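Local coordinates for putative drug/sodium antiporter (PDB 4Z3N), which is a MATE-family membrane transporter linked to export of the genotoxin colibactin, and probably works as an antiporter, at residues Asn325-Arg328 with Thr329-Tyr333; Leu449-Arg452 with Leu453-Ser457. One frame throughout, in Å; residues are numbered along the deposited sequence.

Interaction 1 begins helix 326-358, and interaction 2 ends helix 432-453 and leads into the loop before helix 458-467. Their centres lie about 12 Å apart, and they touch: Leu330 CD2 packs on Leu454 CD1 at 3.8 Å. The Tyr333 hydroxyl lies beside Ala450. Both contacts also pack against helix 382-399, and each mixes buried and exposed residues. In interaction 1 an asparagine caps a backbone amide and a threonine hydroxyl bonds a carbonyl of the first turn, with a water on the outer side. In interaction 2 an arginine side chain reaches a carbonyl of the last turn, while a tryptophan meets the chain of a bound monoacylglycerol.

Interaction 1: Asn325-Arg328 with Thr329-Tyr333; sequences NVTR and TLNAY
Thr329 turns back on Val326: its OG1 donates a hydrogen bond of 2.6 Å to Val326 O. The same oxygen receives the Leu330 amide, so two hydrogen bonds hold one carbonyl near the start of helix 326-358. With chi1 at 70°, OG1 sits between the backbone N and the carbonyl carbon of its own residue, which brings it onto that oxygen, while CG2 lies beside the backbone N and next to Asn325 O. OG1 also bonds the hydroxyl of Tyr395 on helix 382-399. Val326 approaches at a slant, its CG1 4.1 Å from Thr329 OG1, and packs outward on Leu460 and Leu461 of helix 458-467. Leu330, against Tyr395, and Ala332, against Leu313 and Val316 of helix 286-322, continue this close-packed, buried side.

The other side is looser and reaches solvent. Thr327 and Asn331 lie side by side and point the same way, with Thr327 CG2 3.4 Å from Asn331 ND2. That amide nitrogen gives a hydrogen to a water at 3.0 Å, and the same water has a weak bond from Arg328 NH1. Arg328, extended from CG to NE, is only partly exposed: NE bonds Met23 O and NH2 bonds Gly26 O. Along the backbone, Asn331 N bonds Thr327 O and Ala332 N bonds Arg328 O.

Asn325 comes just before the helix, and its OD1 takes the Arg328 amide at 3.1 Å. The approach is oblique, the nitrogen standing 51° out of the carboxamide carbonyl plane. Asn325 O accepts a weak bond from Thr329 N as well. An asparagine side chain meeting the amide three residues on is the classic N-cap, here opening helix 326-358 of this MATE transporter.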
ATOM      1  N   ASN A 325      16.151 -21.361  -7.031  1.00 31.08           N
ATOM      2  CA  ASN A 325      16.779 -21.443  -5.721  1.00 28.18           C
ATOM      3  C   ASN A 325      15.780 -21.100  -4.614  1.00 29.24           C
ATOM      4  O   ASN A 325      15.642 -19.937  -4.232  1.00 31.41           O
ATOM      5  CB  ASN A 325      17.988 -20.488  -5.688  1.00 28.87           C
ATOM      6  CG  ASN A 325      18.907 -20.695  -4.479  1.00 32.54           C
ATOM      7  OD1 ASN A 325      18.503 -21.213  -3.421  1.00 27.56           O
ATOM      8  ND2 ASN A 325      20.160 -20.250  -4.630  1.00 28.17           N
ATOM      9  N   VAL A 326      15.202 -22.146  -4.016  1.00 25.87           N
ATOM     10  CA  VAL A 326      14.123 -22.009  -3.047  1.00 26.56           C
ATOM     11  C   VAL A 326      14.625 -21.626  -1.664  1.00 26.99           C
ATOM     12  O   VAL A 326      13.984 -20.880  -0.946  1.00 31.09           O
ATOM     13  CB  VAL A 326      13.320 -23.317  -2.909  1.00 27.71           C
ATOM     14  CG1 VAL A 326      12.245 -23.168  -1.830  1.00 26.48           C
ATOM     15  CG2 VAL A 326      12.739 -23.730  -4.232  1.00 26.37           C
ATOM     16  N   THR A 327      15.769 -22.187  -1.305  1.00 30.62           N
ATOM     17  CA  THR A 327      16.456 -21.933  -0.048  1.00 27.60           C
ATOM     18  C   THR A 327      16.754 -20.445   0.119  1.00 29.10           C
ATOM     19  O   THR A 327      16.534 -19.855   1.193  1.00 26.31           O
ATOM     20  CB  THR A 327      17.772 -22.754   0.008  1.00 25.83           C
ATOM     21  OG1 THR A 327      17.495 -24.037   0.567  1.00 32.29           O
ATOM     22  CG2 THR A 327      18.819 -22.067   0.846  1.00 25.17           C
ATOM     23  N   ARG A 328      17.256 -19.849  -0.959  1.00 26.40           N
ATOM     24  CA  ARG A 328      17.621 -18.456  -0.956  1.00 23.88           C
ATOM     25  C   ARG A 328      16.371 -17.572  -0.802  1.00 27.07           C
ATOM     26  O   ARG A 328      16.441 -16.511  -0.173  1.00 25.06           O
ATOM     27  CB  ARG A 328      18.392 -18.120  -2.231  1.00 26.46           C
ATOM     28  CG  ARG A 328      18.934 -16.699  -2.261  1.00 29.46           C
ATOM     29  CD  ARG A 328      20.033 -16.497  -3.296  1.00 27.67           C
ATOM     30  NE  ARG A 328      20.419 -15.088  -3.394  1.00 31.53           N
ATOM     31  CZ  ARG A 328      21.310 -14.499  -2.604  1.00 31.27           C
ATOM     32  NH1 ARG A 328      21.903 -15.198  -1.649  1.00 30.26           N
ATOM     33  NH2 ARG A 328      21.599 -13.216  -2.765  1.00 28.99           N
ATOM     34  N   THR A 329      15.237 -18.015  -1.357  1.00 25.47           N
ATOM     35  CA  THR A 329      13.997 -17.244  -1.244  1.00 29.07           C
ATOM     36  C   THR A 329      13.544 -17.270   0.220  1.00 27.74           C
ATOM     37  O   THR A 329      13.058 -16.267   0.745  1.00 29.76           O
ATOM     38  CB  THR A 329      12.840 -17.765  -2.182  1.00 25.04           C
ATOM     39  OG1 THR A 329      12.348 -19.035  -1.733  1.00 26.72           O
ATOM     40  CG2 THR A 329      13.301 -17.885  -3.626  1.00 24.29           C
ATOM     41  N   LEU A 330      13.738 -18.409   0.878  1.00 24.31           N
ATOM     42  CA  LEU A 330      13.442 -18.538   2.298  1.00 25.62           C
ATOM     43  C   LEU A 330      14.378 -17.673   3.145  1.00 27.45           C
ATOM     44  O   LEU A 330      13.932 -17.022   4.098  1.00 26.95           O
ATOM     45  CB  LEU A 330      13.544 -19.999   2.738  1.00 24.37           C
ATOM     46  CG  LEU A 330      12.388 -20.922   2.396  1.00 28.37           C
ATOM     47  CD1 LEU A 330      12.526 -22.253   3.156  1.00 28.73           C
ATOM     48  CD2 LEU A 330      11.049 -20.247   2.709  1.00 28.61           C
ATOM     49  N   ASN A 331      15.669 -17.682   2.813  1.00 25.82           N
ATOM     50  CA  ASN A 331      16.630 -16.808   3.480  1.00 26.78           C
ATOM     51  C   ASN A 331      16.325 -15.354   3.227  1.00 26.90           C
ATOM     52  O   ASN A 331      16.565 -14.513   4.085  1.00 30.24           O
ATOM     53  CB  ASN A 331      18.068 -17.073   3.018  1.00 27.35           C
ATOM     54  CG  ASN A 331      18.544 -18.466   3.331  1.00 26.32           C
ATOM     55  OD1 ASN A 331      18.307 -18.999   4.416  1.00 25.24           O
ATOM     56  ND2 ASN A 331      19.230 -19.065   2.371  1.00 23.51           N
ATOM     57  N   ALA A 332      15.826 -15.066   2.027  1.00 26.14           N
ATOM     58  CA  ALA A 332      15.469 -13.710   1.638  1.00 25.88           C
ATOM     59  C   ALA A 332      14.320 -13.194   2.504  1.00 25.56           C
ATOM     60  O   ALA A 332      14.380 -12.057   3.010  1.00 24.29           O
ATOM     61  CB  ALA A 332      15.104 -13.648   0.170  1.00 24.17           C
ATOM     62  N   TYR A 333      13.296 -14.027   2.697  1.00 21.52           N
ATOM     63  CA  TYR A 333      12.191 -13.660   3.580  1.00 21.60           C
ATOM     64  C   TYR A 333      12.649 -13.322   5.010  1.00 24.51           C
ATOM     65  O   TYR A 333      12.305 -12.263   5.539  1.00 22.66           O
ATOM     66  CB  TYR A 333      11.166 -14.771   3.631  1.00 25.43           C
ATOM     67  CG  TYR A 333      10.211 -14.621   4.783  1.00 27.34           C
ATOM     68  CD1 TYR A 333       9.104 -13.787   4.691  1.00 21.54           C
ATOM     69  CD2 TYR A 333      10.423 -15.307   5.972  1.00 27.92           C
ATOM     70  CE1 TYR A 333       8.253 -13.635   5.754  1.00 22.97           C
ATOM     71  CE2 TYR A 333       9.571 -15.165   7.033  1.00 29.10           C
ATOM     72  CZ  TYR A 333       8.489 -14.326   6.922  1.00 25.82           C
ATOM     73  OH  TYR A 333       7.647 -14.198   7.995  1.00 27.68           O
TER
HETATM   74  O   HOH W   1      21.191 -17.912   0.354  1.00 13.69           O

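Interaction 2: Leu449-Arg452 with Leu453-Ser457. With OLC ((2R)-2,3-dihydroxypropyl (9Z)-octadec-9-enoate), chain F.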
ATOM      1  N   LEU A 449       1.577 -18.067  12.348  1.00 25.94           N
ATOM      2  CA  LEU A 449       1.293 -18.805  11.118  1.00 28.48           C
ATOM      3  C   LEU A 449       2.439 -18.644  10.141  1.00 30.74           C
ATOM      4  O   LEU A 449       2.987 -19.634   9.675  1.00 29.82           O
ATOM      5  CB  LEU A 449      -0.021 -18.354  10.471  1.00 31.02           C
ATOM      6  CG  LEU A 449      -0.532 -19.186   9.275  1.00 32.72           C
ATOM      7  CD1 LEU A 449      -0.532 -20.689   9.552  1.00 22.58           C
ATOM      8  CD2 LEU A 449      -1.934 -18.736   8.870  1.00 32.82           C
ATOM      9  N   ALA A 450       2.819 -17.397   9.862  1.00 29.73           N
ATOM     10  CA  ALA A 450       3.943 -17.115   8.971  1.00 29.80           C
ATOM     11  C   ALA A 450       5.192 -17.923   9.318  1.00 28.28           C
ATOM     12  O   ALA A 450       5.751 -18.581   8.448  1.00 29.53           O
ATOM     13  CB  ALA A 450       4.273 -15.611   8.989  1.00 28.27           C
ATOM     14  N   TRP A 451       5.617 -17.854  10.579  1.00 26.74           N
ATOM     15  CA  TRP A 451       6.761 -18.612  11.094  1.00 30.92           C
ATOM     16  C   TRP A 451       6.689 -20.134  10.804  1.00 37.47           C
ATOM     17  O   TRP A 451       7.706 -20.765  10.490  1.00 39.02           O
ATOM     18  CB  TRP A 451       6.887 -18.370  12.600  1.00 33.11           C
ATOM     19  CG  TRP A 451       8.022 -19.095  13.288  1.00 44.75           C
ATOM     20  CD1 TRP A 451       9.213 -19.466  12.737  1.00 47.86           C
ATOM     21  CD2 TRP A 451       8.062 -19.539  14.656  1.00 52.96           C
ATOM     22  NE1 TRP A 451       9.990 -20.118  13.668  1.00 49.09           N
ATOM     23  CE2 TRP A 451       9.310 -20.174  14.853  1.00 55.14           C
ATOM     24  CE3 TRP A 451       7.164 -19.461  15.731  1.00 52.17           C
ATOM     25  CZ2 TRP A 451       9.684 -20.726  16.080  1.00 66.16           C
ATOM     26  CZ3 TRP A 451       7.540 -20.010  16.954  1.00 58.54           C
ATOM     27  CH2 TRP A 451       8.790 -20.634  17.116  1.00 67.38           C
ATOM     28  N   ARG A 452       5.497 -20.718  10.897  1.00 33.11           N
ATOM     29  CA  ARG A 452       5.325 -22.143  10.621  1.00 36.15           C
ATOM     30  C   ARG A 452       5.350 -22.479   9.138  1.00 35.55           C
ATOM     31  O   ARG A 452       5.881 -23.518   8.748  1.00 39.66           O
ATOM     32  CB  ARG A 452       4.023 -22.650  11.235  1.00 35.96           C
ATOM     33  CG  ARG A 452       4.032 -22.524  12.749  1.00 52.81           C
ATOM     34  CD  ARG A 452       2.882 -23.276  13.382  1.00 71.97           C
ATOM     35  NE  ARG A 452       2.951 -23.245  14.840  1.00 77.29           N
ATOM     36  CZ  ARG A 452       2.059 -23.825  15.635  1.00 84.29           C
ATOM     37  NH1 ARG A 452       1.024 -24.478  15.112  1.00 90.35           N
ATOM     38  NH2 ARG A 452       2.201 -23.749  16.951  1.00 86.50           N
ATOM     39  N   LEU A 453       4.771 -21.610   8.316  1.00 28.83           N
ATOM     40  CA  LEU A 453       4.681 -21.864   6.893  1.00 29.58           C
ATOM     41  C   LEU A 453       5.966 -21.525   6.137  1.00 32.86           C
ATOM     42  O   LEU A 453       6.154 -21.983   5.026  1.00 36.90           O
ATOM     43  CB  LEU A 453       3.520 -21.089   6.263  1.00 27.75           C
ATOM     44  CG  LEU A 453       2.068 -21.432   6.595  1.00 29.98           C
ATOM     45  CD1 LEU A 453       1.120 -20.444   5.913  1.00 26.21           C
ATOM     46  CD2 LEU A 453       1.720 -22.861   6.240  1.00 27.52           C
ATOM     47  N   LEU A 454       6.855 -20.719   6.692  1.00 32.44           N
ATOM     48  CA  LEU A 454       7.967 -20.324   5.848  1.00 31.80           C
ATOM     49  C   LEU A 454       9.177 -21.151   6.214  1.00 29.80           C
ATOM     50  O   LEU A 454       9.968 -20.833   7.090  1.00 35.41           O
ATOM     51  CB  LEU A 454       8.260 -18.815   5.975  1.00 32.24           C
ATOM     52  CG  LEU A 454       7.572 -17.851   4.986  1.00 31.45           C
ATOM     53  CD1 LEU A 454       8.128 -18.020   3.571  1.00 27.27           C
ATOM     54  CD2 LEU A 454       6.030 -17.956   4.986  1.00 27.77           C
ATOM     55  N   ARG A 455       9.387 -22.167   5.419  1.00 34.71           N
ATOM     56  CA  ARG A 455      10.401 -23.145   5.716  1.00 42.02           C
ATOM     57  C   ARG A 455      10.309 -24.172   4.605  1.00 35.40           C
ATOM     58  O   ARG A 455       9.297 -24.226   3.890  1.00 34.68           O
ATOM     59  CB  ARG A 455      10.187 -23.757   7.114  1.00 35.51           C
ATOM     60  CG  ARG A 455       8.838 -24.367   7.355  1.00 37.22           C
ATOM     61  CD  ARG A 455       8.830 -25.208   8.624  1.00 44.41           C
ATOM     62  NE  ARG A 455       8.380 -24.468   9.808  1.00 57.94           N
ATOM     63  CZ  ARG A 455       9.179 -23.986  10.763  1.00 60.98           C
ATOM     64  NH1 ARG A 455      10.498 -24.152  10.696  1.00 50.91           N
ATOM     65  NH2 ARG A 455       8.652 -23.337  11.798  1.00 55.43           N
ATOM     66  N   LEU A 456      11.364 -24.952   4.431  1.00 33.16           N
ATOM     67  CA  LEU A 456      11.328 -26.044   3.460  1.00 31.21           C
ATOM     68  C   LEU A 456      10.201 -27.001   3.767  1.00 25.60           C
ATOM     69  O   LEU A 456       9.974 -27.361   4.923  1.00 25.85           O
ATOM     70  CB  LEU A 456      12.651 -26.806   3.440  1.00 31.10           C
ATOM     71  CG  LEU A 456      13.737 -26.040   2.730  1.00 30.50           C
ATOM     72  CD1 LEU A 456      15.094 -26.695   2.988  1.00 29.62           C
ATOM     73  CD2 LEU A 456      13.355 -25.989   1.245  1.00 31.10           C
ATOM     74  N   SER A 457       9.490 -27.387   2.718  1.00 23.44           N
ATOM     75  CA  SER A 457       8.460 -28.412   2.786  1.00 25.66           C
ATOM     76  C   SER A 457       8.459 -29.133   1.454  1.00 28.67           C
ATOM     77  O   SER A 457       8.925 -28.578   0.460  1.00 29.40           O
ATOM     78  CB  SER A 457       7.096 -27.807   3.069  1.00 24.69           C
ATOM     79  OG  SER A 457       6.608 -27.139   1.921  1.00 29.69           O
TER
HETATM   80  C18 OLC F 505       4.364 -14.308  19.150  1.00 34.93           C
HETATM   81  C10 OLC F 505      12.217 -17.279  14.705  1.00 46.52           C
HETATM   82  C9  OLC F 505      13.348 -17.407  13.976  1.00 41.69           C
HETATM   83  C17 OLC F 505       4.755 -14.922  17.815  1.00 35.50           C
HETATM   84  C11 OLC F 505      11.269 -16.114  14.477  1.00 44.34           C
HETATM   85  C8  OLC F 505      13.283 -18.093  12.621  1.00 40.81           C
HETATM   86  C16 OLC F 505       6.232 -14.708  17.540  1.00 40.44           C
HETATM   87  C12 OLC F 505       9.850 -16.528  14.815  1.00 50.79           C
HETATM   88  C7  OLC F 505      14.663 -18.472  12.109  1.00 35.03           C
HETATM   89  C15 OLC F 505       6.637 -15.157  16.142  1.00 34.75           C
HETATM   90  C13 OLC F 505       9.053 -15.381  15.427  1.00 52.10           C
HETATM   91  C6  OLC F 505      14.554 -19.734  11.289  1.00 37.46           C
HETATM   92  C14 OLC F 505       7.903 -15.982  16.216  1.00 48.89           C
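Arg455 folds back on the turn it has just left, and its side chain can be traced atom by atom. CB points toward 449-452, and chi1 of 55° puts CG between the backbone N and the carbonyl carbon, 3.4 Å from Arg452 O. CD stays beside that oxygen. The chain then bends at chi3 (94°), and NE donates to Arg452 O at 2.9 Å, the oxygen lying at the guanidinium edge and somewhat out of its plane. CZ and NH2 continue past Trp451 O, which lies over one face of the guanidinium; NH2 comes within 3.0 Å of that oxygen, but the angle is too poor for a hydrogen bond. NH2 also reaches one face of the indole, 4.0 Å from Trp451 CD1, the two planes lying 49° apart.

This is the C-terminal end of helix 432-453: Leu453 N still bonds Leu449 O, the bond from Leu454 N to Ala450 O is weak, and Leu454 leaves helical backbone angles. Over the opposite face of the Trp451 ring runs the acyl chain of the bound monoacylglycerol, its C12 3.5 Å from Trp451 CG. Leu449 and Leu453 cross at a slant with Leu449 CG and Leu453 CD1 4.0 Å apart, while Leu449 also packs on Leu407 and Leu408 of helix 402-413. Further along, Ser457 OG caps Leu460 N at the start of helix 458-467.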